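Local coordinates for protein putative glycosyltransferase (GalT1) (Streptococcus parasanguinis FW213, PDB 5HEA) that probably transfers sugar residues from nucleotide-activated donors, the chain being the C-terminal GT-A-type glycosyltransferase part of a longer protein, at residues Tyr259-Cys267 / Tyr279-Glu290; Thr164-Phe173 / Asp191-Tyr199. All coordinates share one frame; numbering follows the deposited sequence.

How the interactions relate
Two contacts in series organise the later half of this chain. From the N terminus, the chain first builds most of the mixed sheet of the GT-A-type domain, then reaches interaction 2, where 164-173 and 191-199 close a loop of 17 residues and bring strand 171-174 of that sheet against helix 195-201. After strand 204-217 and helix 231-247, interaction 1 closes a second loop of 11 residues as helix 276-291 folds back on helix 253-272. The two loops are neither nested nor crossed. Although their centres lie about 25 Å apart, they touch: Arg262 NH1 forms a 2.9 Å salt bridge to Asp192 OD2, joining the helical C-terminal part to the GT-A-type domain.

Interaction 1. Residues Tyr259-Cys267 / Tyr279-Glu290; sequences YKGRLKKCC and YQQCCNKLDLIE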
loop_
_atom_site.group_PDB
_atom_site.type_symbol
_atom_site.label_atom_id
_atom_site.label_comp_id
_atom_site.label_asym_id
_atom_site.label_seq_id
_atom_site.Cartn_x
_atom_site.Cartn_y
_atom_site.Cartn_z
ATOM N N TYR A 259 5.308 -32.459 -16.693
ATOM C CA TYR A 259 5.412 -31.047 -17.079
ATOM C C TYR A 259 4.449 -30.690 -18.213
ATOM O O TYR A 259 3.765 -29.669 -18.157
ATOM C CB TYR A 259 6.862 -30.741 -17.488
ATOM C CG TYR A 259 7.182 -29.306 -17.916
ATOM C CD1 TYR A 259 6.778 -28.217 -17.161
ATOM C CD2 TYR A 259 7.960 -29.058 -19.045
ATOM C CE1 TYR A 259 7.113 -26.913 -17.547
ATOM C CE2 TYR A 259 8.293 -27.765 -19.433
ATOM C CZ TYR A 259 7.876 -26.703 -18.676
ATOM O OH TYR A 259 8.213 -25.426 -19.068
ATOM N N LYS A 260 4.393 -31.530 -19.247
ATOM C CA LYS A 260 3.513 -31.255 -20.383
ATOM C C LYS A 260 2.054 -31.242 -19.949
ATOM O O LYS A 260 1.274 -30.411 -20.413
ATOM C CB LYS A 260 3.723 -32.275 -21.505
ATOM C CG LYS A 260 5.102 -32.227 -22.125
ATOM C CD LYS A 260 5.262 -33.228 -23.271
ATOM C CE LYS A 260 6.729 -33.316 -23.687
ATOM N NZ LYS A 260 7.009 -34.001 -24.974
ATOM N N GLY A 261 1.691 -32.169 -19.066
ATOM C CA GLY A 261 0.359 -32.196 -18.476
ATOM C C GLY A 261 0.021 -30.937 -17.685
ATOM O O GLY A 261 -1.086 -30.413 -17.798
ATOM N N ARG A 262 0.973 -30.440 -16.894
ATOM C CA ARG A 262 0.771 -29.195 -16.145
ATOM C C ARG A 262 0.604 -27.975 -17.055
ATOM O O ARG A 262 -0.261 -27.132 -16.815
ATOM C CB ARG A 262 1.907 -28.959 -15.133
ATOM C CG ARG A 262 1.890 -29.964 -13.992
ATOM C CD ARG A 262 3.092 -29.787 -13.050
ATOM N NE ARG A 262 3.026 -30.687 -11.899
ATOM C CZ ARG A 262 3.613 -30.461 -10.721
ATOM N NH1 ARG A 262 4.308 -29.344 -10.500
ATOM N NH2 ARG A 262 3.497 -31.355 -9.750
ATOM N N LEU A 263 1.429 -27.883 -18.095
ATOM C CA LEU A 263 1.311 -26.803 -19.069
ATOM C C LEU A 263 -0.089 -26.743 -19.688
ATOM O O LEU A 263 -0.665 -25.661 -19.844
ATOM C CB LEU A 263 2.374 -26.963 -20.176
ATOM C CG LEU A 263 3.796 -26.638 -19.702
ATOM C CD1 LEU A 263 4.807 -27.034 -20.781
ATOM C CD2 LEU A 263 3.910 -25.156 -19.353
ATOM N N LYS A 264 -0.622 -27.910 -20.044
ATOM C CA LYS A 264 -1.969 -28.015 -20.614
ATOM C C LYS A 264 -3.000 -27.462 -19.642
ATOM O O LYS A 264 -3.876 -26.684 -20.023
ATOM C CB LYS A 264 -2.310 -29.476 -20.932
ATOM C CG LYS A 264 -1.985 -29.895 -22.361
ATOM C CD LYS A 264 -2.248 -31.382 -22.617
ATOM C CE LYS A 264 -1.076 -32.257 -22.162
ATOM N NZ LYS A 264 0.215 -31.876 -22.820
ATOM N N LYS A 265 -2.889 -27.873 -18.383
ATOM C CA LYS A 265 -3.802 -27.414 -17.345
ATOM C C LYS A 265 -3.665 -25.904 -17.112
ATOM O O LYS A 265 -4.662 -25.193 -17.016
ATOM C CB LYS A 265 -3.548 -28.184 -16.045
ATOM C CG LYS A 265 -4.542 -27.882 -14.944
ATOM C CD LYS A 265 -4.433 -28.885 -13.803
ATOM C CE LYS A 265 -5.544 -28.682 -12.771
ATOM N NZ LYS A 265 -5.525 -27.324 -12.141
ATOM N N CYS A 266 -2.421 -25.430 -17.024
ATOM C CA CYS A 266 -2.127 -24.016 -16.816
ATOM C C CYS A 266 -2.651 -23.157 -17.965
ATOM O O CYS A 266 -3.239 -22.103 -17.742
ATOM C CB CYS A 266 -0.613 -23.817 -16.679
ATOM S SG CYS A 266 -0.058 -22.086 -16.867
ATOM N N CYS A 267 -2.419 -23.617 -19.190
ATOM C CA CYS A 267 -2.799 -22.886 -20.394
ATOM C C CYS A 267 -4.290 -22.530 -20.365
ATOM O O CYS A 267 -4.678 -21.391 -20.647
ATOM C CB CYS A 267 -2.465 -23.728 -21.629
ATOM S SG CYS A 267 -2.908 -22.983 -23.234
ATOM N N TYR A 279 -1.049 -17.252 -18.784
ATOM C CA TYR A 279 -1.662 -17.977 -19.896
ATOM C C TYR A 279 -0.788 -17.922 -21.145
ATOM O O TYR A 279 -0.549 -18.939 -21.799
ATOM C CB TYR A 279 -3.086 -17.456 -20.176
ATOM C CG TYR A 279 -3.442 -17.331 -21.650
ATOM C CD1 TYR A 279 -3.951 -18.410 -22.361
ATOM C CD2 TYR A 279 -3.276 -16.127 -22.319
ATOM C CE1 TYR A 279 -4.277 -18.290 -23.712
ATOM C CE2 TYR A 279 -3.593 -16.002 -23.665
ATOM C CZ TYR A 279 -4.094 -17.083 -24.349
ATOM O OH TYR A 279 -4.408 -16.943 -25.684
ATOM N N GLN A 280 -0.293 -16.732 -21.454
ATOM C CA GLN A 280 0.554 -16.531 -22.622
ATOM C C GLN A 280 1.809 -17.406 -22.539
ATOM O O GLN A 280 2.180 -18.066 -23.517
ATOM C CB GLN A 280 0.924 -15.045 -22.742
ATOM C CG GLN A 280 1.932 -14.710 -23.839
ATOM C CD GLN A 280 3.367 -14.465 -23.321
ATOM O OE1 GLN A 280 3.598 -13.738 -22.346
ATOM N NE2 GLN A 280 4.338 -15.071 -24.000
ATOM N N GLN A 281 2.446 -17.427 -21.368
ATOM C CA GLN A 281 3.702 -18.152 -21.197
ATOM C C GLN A 281 3.497 -19.654 -21.346
ATOM O O GLN A 281 4.244 -20.322 -22.071
ATOM C CB GLN A 281 4.360 -17.808 -19.846
ATOM C CG GLN A 281 4.975 -16.392 -19.797
ATOM C CD GLN A 281 6.317 -16.287 -20.541
ATOM O OE1 GLN A 281 7.078 -17.263 -20.631
ATOM N NE2 GLN A 281 6.610 -15.093 -21.075
ATOM N N CYS A 282 2.475 -20.178 -20.669
ATOM C CA CYS A 282 2.172 -21.607 -20.713
ATOM C C CYS A 282 1.732 -22.086 -22.082
ATOM O O CYS A 282 2.130 -23.161 -22.536
ATOM C CB CYS A 282 1.080 -21.954 -19.698
ATOM S SG CYS A 282 1.666 -21.933 -17.982
ATOM N N CYS A 283 0.876 -21.309 -22.733
ATOM C CA CYS A 283 0.455 -21.670 -24.082
ATOM C C CYS A 283 1.597 -21.658 -25.070
ATOM O O CYS A 283 1.648 -22.495 -25.966
ATOM C CB CYS A 283 -0.665 -20.755 -24.573
ATOM S SG CYS A 283 -2.200 -21.136 -23.758
ATOM N N ASN A 284 2.510 -20.708 -24.918
ATOM C CA ASN A 284 3.672 -20.656 -25.800
ATOM C C ASN A 284 4.572 -21.865 -25.585
ATOM O O ASN A 284 5.021 -22.484 -26.547
ATOM C CB ASN A 284 4.449 -19.356 -25.603
ATOM C CG ASN A 284 5.815 -19.374 -26.279
ATOM O OD1 ASN A 284 5.931 -19.582 -27.488
ATOM N ND2 ASN A 284 6.854 -19.136 -25.498
ATOM N N LYS A 285 4.826 -22.184 -24.317
ATOM C CA LYS A 285 5.623 -23.342 -23.955
ATOM C C LYS A 285 5.002 -24.627 -24.503
ATOM O O LYS A 285 5.697 -25.468 -25.076
ATOM C CB LYS A 285 5.840 -23.408 -22.428
ATOM C CG LYS A 285 6.863 -22.384 -21.936
ATOM C CD LYS A 285 7.255 -22.587 -20.465
ATOM C CE LYS A 285 6.692 -21.484 -19.578
ATOM N NZ LYS A 285 7.243 -21.502 -18.181
ATOM N N LEU A 286 3.686 -24.767 -24.360
ATOM C CA LEU A 286 3.002 -25.953 -24.874
ATOM C C LEU A 286 3.045 -25.991 -26.406
ATOM O O LEU A 286 3.214 -27.050 -27.005
ATOM C CB LEU A 286 1.560 -25.997 -24.357
ATOM C CG LEU A 286 0.741 -27.266 -24.591
ATOM C CD1 LEU A 286 1.356 -28.481 -23.889
ATOM C CD2 LEU A 286 -0.698 -27.034 -24.135
ATOM N N ASP A 287 2.899 -24.824 -27.030
ATOM C CA ASP A 287 3.022 -24.679 -28.476
ATOM C C ASP A 287 4.403 -25.125 -28.987
ATOM O O ASP A 287 4.504 -25.784 -30.010
ATOM C CB ASP A 287 2.768 -23.214 -28.866
ATOM C CG ASP A 287 2.780 -22.986 -30.374
ATOM O OD1 ASP A 287 2.424 -23.913 -31.134
ATOM O OD2 ASP A 287 3.136 -21.865 -30.797
ATOM N N LEU A 288 5.461 -24.762 -28.273
ATOM C CA LEU A 288 6.819 -25.117 -28.690
ATOM C C LEU A 288 7.037 -26.622 -28.577
ATOM O O LEU A 288 7.598 -27.257 -29.470
ATOM C CB LEU A 288 7.862 -24.384 -27.841
ATOM C CG LEU A 288 8.002 -22.882 -28.081
ATOM C CD1 LEU A 288 8.995 -22.259 -27.100
ATOM C CD2 LEU A 288 8.431 -22.621 -29.519
ATOM N N ILE A 289 6.596 -27.183 -27.464
ATOM C CA ILE A 289 6.821 -28.593 -27.186
ATOM C C ILE A 289 6.085 -29.489 -28.192
ATOM O O ILE A 289 6.655 -30.448 -28.728
ATOM C CB ILE A 289 6.401 -28.926 -25.750
ATOM C CG1 ILE A 289 7.382 -28.299 -24.766
ATOM C CG2 ILE A 289 6.338 -30.430 -25.542
ATOM C CD1 ILE A 289 6.930 -28.381 -23.329
ATOM N N GLU A 290 4.832 -29.149 -28.472
ATOM C CA GLU A 290 3.986 -29.967 -29.338
ATOM C C GLU A 290 4.189 -29.709 -30.826
ATOM O O GLU A 290 4.042 -30.611 -31.640
ATOM C CB GLU A 290 2.508 -29.772 -28.980
ATOM C CG GLU A 290 2.123 -30.349 -27.627
ATOM C CD GLU A 290 0.627 -30.262 -27.354
ATOM O OE1 GLU A 290 -0.071 -29.515 -28.077
ATOM O OE2 GLU A 290 0.149 -30.947 -26.417
#
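The sulfur of Cys266 lies anti to its backbone N (chi1 164°), whereas that of Cys282 turns the other way, beside its own N; Cys267 and Cys283 repeat the same pair of settings. Each pair thus meets in a disulfide. Cys266 SG is 2.1 Å from Cys282 SG, with a torsion of 83° about the S-S bond, near the relaxed right angle. Cys267 SG is 2.0 Å from Cys283 SG in a similar setting. Two adjacent covalent ties pin one end of the helix pair.

Farther along, Leu263 is a knob in the hole formed by Cys282, Lys285, Leu286 and Ile289. Its CD1 meets Ile289 CD1 at 3.6 Å, the two side chains crossing at about a right angle, and also covers one face of the Tyr259 ring near the rim. On one flank the extended chain of Lys260 runs over Ile289, its CE tight against CG2 at 3.5 Å. Lys264 lays CG on Leu286 CD2, and bends at chi3 and chi4 bring its NZ back to Lys260 O in a weak hydrogen bond of 3.0 Å. The same NZ makes a long salt bridge of 3.7 Å to Glu290 OE2. On another flank Tyr259 OH touches Lys285 CD, and both polar ends are gathered by Glu239 of helix 231-247; Lys285 NZ also pairs with Glu240 of a second subunit. The axes of 259-267 and 279-290 approach to 8.3 Å, their N-to-C directions 138° apart, so roughly antiparallel: a disulfide-linked helical hairpin.

Interaction 2. Residues Thr164-Phe173 / Asp191-Tyr199; sequences TFTFSPTKLF and DDATIYRLY
Thr164, in helix 161-166, touches Tyr199 of helix 195-201 within the GT-A-type glycosyltransferase fold; further on, strand 171-174 of the mixed sheet comes against the same helix. The carbonyl O of Thr164 receives the hydroxyl of Tyr199 at 2.5 Å, in the carbonyl plane and on a lone pair, while Thr164 CG2 lies beside Tyr199 CE2.

Phe165 presents the edge of its ring to Tyr196 CB, with CD1 3.5 Å away. Its carbonyl O faces Asp191 O, both acceptors, and a water lies between the segments, within reach of Phe165 O and Asp192 O and accepting from Tyr196 N. Thr166 lies alongside Asp192, both side chains pointing the same way, and its CG2 packs against OD1; the carboxylate itself is held by Arg241 and Arg262. A second water links Thr166 O to Asp192 N.

At Ser168 the backbone N gives a weak hydrogen bond to Asp191 OD2 (2.9 Å). With chi1 at 58°, OG sits between its backbone N and carbonyl carbon, 3.1 Å from both Asp191 OD1 and OD2, weak either way. Ser168 CB meanwhile rests on Ile195 CD1.

Beyond the turn, Lys171 stays extended to CE and bends only at chi4. NZ is gripped by Phe167 O (2.6 Å) and Pro169 O, with Leu163 O as a further acceptor; the carbonyl dipoles probably compensate the charge of this buried ammonium group. Its CE lies 3.1 Å from Tyr199 OH, near the plane of that ring. Ile195 CG2 packs against Lys171 CD and Thr164 O, and its CD1 also reaches Phe173 CZ. Last comes Phe173, one ring face taking a CH-pi contact from Leu198 CD1, which stands 3.8 Å from the ring centroid and 18° off the normal.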
loop_
_atom_site.group_PDB
_atom_site.type_symbol
_atom_site.label_atom_id
_atom_site.label_comp_id
_atom_site.label_asym_id
_atom_site.label_seq_id
_atom_site.Cartn_x
_atom_site.Cartn_y
_atom_site.Cartn_z
ATOM N N THR A 164 3.834 -39.126 -3.883
ATOM C CA THR A 164 5.288 -39.111 -3.852
ATOM C C THR A 164 5.867 -37.708 -3.690
ATOM O O THR A 164 6.728 -37.476 -2.845
ATOM C CB THR A 164 5.881 -39.740 -5.139
ATOM O OG1 THR A 164 5.408 -41.087 -5.276
ATOM C CG2 THR A 164 7.405 -39.760 -5.084
ATOM N N PHE A 165 5.405 -36.773 -4.507
ATOM C CA PHE A 165 6.097 -35.484 -4.600
ATOM C C PHE A 165 5.367 -34.311 -3.960
ATOM O O PHE A 165 5.997 -33.409 -3.407
ATOM C CB PHE A 165 6.428 -35.151 -6.059
ATOM C CG PHE A 165 7.394 -36.111 -6.691
ATOM C CD1 PHE A 165 8.739 -36.066 -6.377
ATOM C CD2 PHE A 165 6.954 -37.065 -7.591
ATOM C CE1 PHE A 165 9.630 -36.952 -6.951
ATOM C CE2 PHE A 165 7.840 -37.948 -8.171
ATOM C CZ PHE A 165 9.180 -37.893 -7.849
ATOM N N THR A 166 4.044 -34.307 -4.036
ATOM C CA THR A 166 3.315 -33.114 -3.628
ATOM C C THR A 166 2.602 -33.254 -2.280
ATOM O O THR A 166 1.856 -32.357 -1.881
ATOM C CB THR A 166 2.323 -32.675 -4.717
ATOM O OG1 THR A 166 1.258 -33.625 -4.805
ATOM C CG2 THR A 166 3.024 -32.601 -6.064
ATOM N N PHE A 167 2.826 -34.372 -1.587
ATOM C CA PHE A 167 2.216 -34.585 -0.270
ATOM C C PHE A 167 3.293 -34.801 0.794
ATOM O O PHE A 167 4.057 -35.769 0.746
ATOM C CB PHE A 167 1.240 -35.770 -0.299
ATOM C CG PHE A 167 0.229 -35.749 0.818
ATOM C CD1 PHE A 167 -0.493 -34.595 1.089
ATOM C CD2 PHE A 167 -0.001 -36.882 1.592
ATOM C CE1 PHE A 167 -1.433 -34.566 2.124
ATOM C CE2 PHE A 167 -0.925 -36.866 2.627
ATOM C CZ PHE A 167 -1.647 -35.699 2.895
ATOM N N SER A 168 3.371 -33.893 1.751
ATOM C CA SER A 168 4.402 -34.009 2.783
ATOM C C SER A 168 4.212 -35.101 3.866
ATOM O O SER A 168 5.208 -35.640 4.354
ATOM C CB SER A 168 4.693 -32.646 3.425
ATOM O OG SER A 168 3.527 -32.089 3.988
ATOM N N PRO A 169 2.956 -35.406 4.272
ATOM C CA PRO A 169 2.823 -36.512 5.231
ATOM C C PRO A 169 3.105 -37.876 4.623
ATOM O O PRO A 169 3.432 -37.976 3.433
ATOM C CB PRO A 169 1.348 -36.430 5.667
ATOM C CG PRO A 169 0.986 -34.959 5.435
ATOM C CD PRO A 169 1.701 -34.640 4.145
ATOM N N THR A 170 2.960 -38.909 5.454
ATOM C CA THR A 170 3.174 -40.334 5.104
ATOM C C THR A 170 4.643 -40.724 5.021
ATOM O O THR A 170 4.971 -41.830 4.613
ATOM C CB THR A 170 2.403 -40.830 3.814
ATOM O OG1 THR A 170 3.178 -40.597 2.633
ATOM C CG2 THR A 170 1.011 -40.177 3.681
ATOM N N LYS A 171 5.524 -39.813 5.430
ATOM C CA LYS A 171 6.943 -39.958 5.182
ATOM C C LYS A 171 7.736 -39.675 6.443
ATOM O O LYS A 171 7.508 -38.677 7.127
ATOM C CB LYS A 171 7.362 -39.016 4.039
ATOM C CG LYS A 171 6.558 -39.278 2.749
ATOM C CD LYS A 171 6.710 -38.186 1.722
ATOM C CE LYS A 171 5.790 -38.463 0.541
ATOM N NZ LYS A 171 4.337 -38.377 0.898
ATOM N N LEU A 172 8.659 -40.576 6.755
ATOM C CA LEU A 172 9.561 -40.416 7.892
ATOM C C LEU A 172 10.975 -40.142 7.378
ATOM O O LEU A 172 11.538 -40.959 6.646
ATOM C CB LEU A 172 9.537 -41.677 8.758
ATOM C CG LEU A 172 10.395 -41.684 10.022
ATOM C CD1 LEU A 172 9.834 -40.691 11.031
ATOM C CD2 LEU A 172 10.487 -43.092 10.620
ATOM N N PHE A 173 11.536 -38.990 7.757
ATOM C CA PHE A 173 12.837 -38.528 7.262
ATOM C C PHE A 173 13.895 -38.504 8.367
ATOM O O PHE A 173 13.620 -38.024 9.464
ATOM C CB PHE A 173 12.730 -37.083 6.745
ATOM C CG PHE A 173 11.710 -36.882 5.654
ATOM C CD1 PHE A 173 12.033 -37.137 4.328
ATOM C CD2 PHE A 173 10.438 -36.416 5.952
ATOM C CE1 PHE A 173 11.096 -36.953 3.317
ATOM C CE2 PHE A 173 9.489 -36.221 4.942
ATOM C CZ PHE A 173 9.820 -36.494 3.625
ATOM N N ASP A 191 4.833 -28.238 -0.765
ATOM C CA ASP A 191 5.228 -29.661 -0.710
ATOM C C ASP A 191 5.862 -30.085 -2.028
ATOM O O ASP A 191 6.902 -30.763 -2.047
ATOM C CB ASP A 191 4.013 -30.585 -0.461
ATOM C CG ASP A 191 3.503 -30.547 0.978
ATOM O OD1 ASP A 191 4.167 -29.915 1.828
ATOM O OD2 ASP A 191 2.437 -31.166 1.260
ATOM N N ASP A 192 5.200 -29.688 -3.118
ATOM C CA ASP A 192 5.635 -29.936 -4.496
ATOM C C ASP A 192 7.075 -29.428 -4.725
ATOM O O ASP A 192 7.860 -30.064 -5.425
ATOM C CB ASP A 192 4.633 -29.240 -5.435
ATOM C CG ASP A 192 4.910 -29.477 -6.929
ATOM O OD1 ASP A 192 5.474 -30.517 -7.326
ATOM O OD2 ASP A 192 4.515 -28.604 -7.717
ATOM N N ALA A 193 7.413 -28.295 -4.110
ATOM C CA ALA A 193 8.725 -27.663 -4.276
ATOM C C ALA A 193 9.802 -28.225 -3.357
ATOM O O ALA A 193 10.978 -27.902 -3.519
ATOM C CB ALA A 193 8.608 -26.144 -4.063
ATOM N N THR A 194 9.422 -29.085 -2.414
ATOM C CA THR A 194 10.322 -29.388 -1.298
ATOM C C THR A 194 10.632 -30.873 -1.061
ATOM O O THR A 194 11.791 -31.235 -0.851
ATOM C CB THR A 194 9.782 -28.755 0.032
ATOM O OG1 THR A 194 9.522 -27.361 -0.172
ATOM C CG2 THR A 194 10.801 -28.904 1.165
ATOM N N ILE A 195 9.602 -31.716 -1.065
ATOM C CA ILE A 195 9.751 -33.114 -0.653
ATOM C C ILE A 195 10.806 -33.830 -1.495
ATOM O O ILE A 195 11.685 -34.502 -0.960
ATOM C CB ILE A 195 8.391 -33.859 -0.667
ATOM C CG1 ILE A 195 7.465 -33.260 0.393
ATOM C CG2 ILE A 195 8.573 -35.343 -0.374
ATOM C CD1 ILE A 195 8.087 -33.256 1.808
ATOM N N TYR A 196 10.753 -33.642 -2.807
ATOM C CA TYR A 196 11.705 -34.327 -3.687
ATOM C C TYR A 196 13.161 -33.972 -3.389
ATOM O O TYR A 196 14.064 -34.794 -3.597
ATOM C CB TYR A 196 11.368 -34.084 -5.161
ATOM C CG TYR A 196 11.830 -32.750 -5.697
ATOM C CD1 TYR A 196 11.071 -31.606 -5.510
ATOM C CD2 TYR A 196 13.013 -32.645 -6.418
ATOM C CE1 TYR A 196 11.488 -30.379 -6.013
ATOM C CE2 TYR A 196 13.440 -31.424 -6.927
ATOM C CZ TYR A 196 12.672 -30.296 -6.719
ATOM O OH TYR A 196 13.094 -29.082 -7.215
ATOM N N ARG A 197 13.408 -32.762 -2.893
ATOM C CA ARG A 197 14.778 -32.404 -2.536
ATOM C C ARG A 197 15.305 -33.247 -1.369
ATOM O O ARG A 197 16.482 -33.598 -1.329
ATOM C CB ARG A 197 14.906 -30.903 -2.269
ATOM C CG ARG A 197 14.535 -30.066 -3.497
ATOM C CD ARG A 197 14.774 -28.593 -3.279
ATOM N NE ARG A 197 13.611 -27.901 -2.725
ATOM C CZ ARG A 197 13.644 -27.133 -1.634
ATOM N NH1 ARG A 197 14.789 -26.983 -0.973
ATOM N NH2 ARG A 197 12.542 -26.506 -1.205
ATOM N N LEU A 198 14.436 -33.589 -0.426
ATOM C CA LEU A 198 14.815 -34.538 0.625
ATOM C C LEU A 198 15.170 -35.918 0.063
ATOM O O LEU A 198 16.159 -36.540 0.479
ATOM C CB LEU A 198 13.683 -34.667 1.640
ATOM C CG LEU A 198 13.419 -33.378 2.410
ATOM C CD1 LEU A 198 12.035 -33.443 3.065
ATOM C CD2 LEU A 198 14.513 -33.198 3.464
ATOM N N TYR A 199 14.373 -36.400 -0.886
ATOM C CA TYR A 199 14.677 -37.674 -1.554
ATOM C C TYR A 199 16.088 -37.656 -2.173
ATOM O O TYR A 199 16.867 -38.620 -2.062
ATOM C CB TYR A 199 13.677 -37.939 -2.678
ATOM C CG TYR A 199 12.239 -38.160 -2.289
ATOM C CD1 TYR A 199 11.894 -38.742 -1.080
ATOM C CD2 TYR A 199 11.214 -37.810 -3.170
ATOM C CE1 TYR A 199 10.560 -38.948 -0.746
ATOM C CE2 TYR A 199 9.881 -38.005 -2.843
ATOM C CZ TYR A 199 9.566 -38.571 -1.637
ATOM O OH TYR A 199 8.255 -38.783 -1.326
HETATM O O HOH W 1 8.242 -32.795 -4.259
HETATM O O HOH W 2 2.258 -29.278 -2.982
#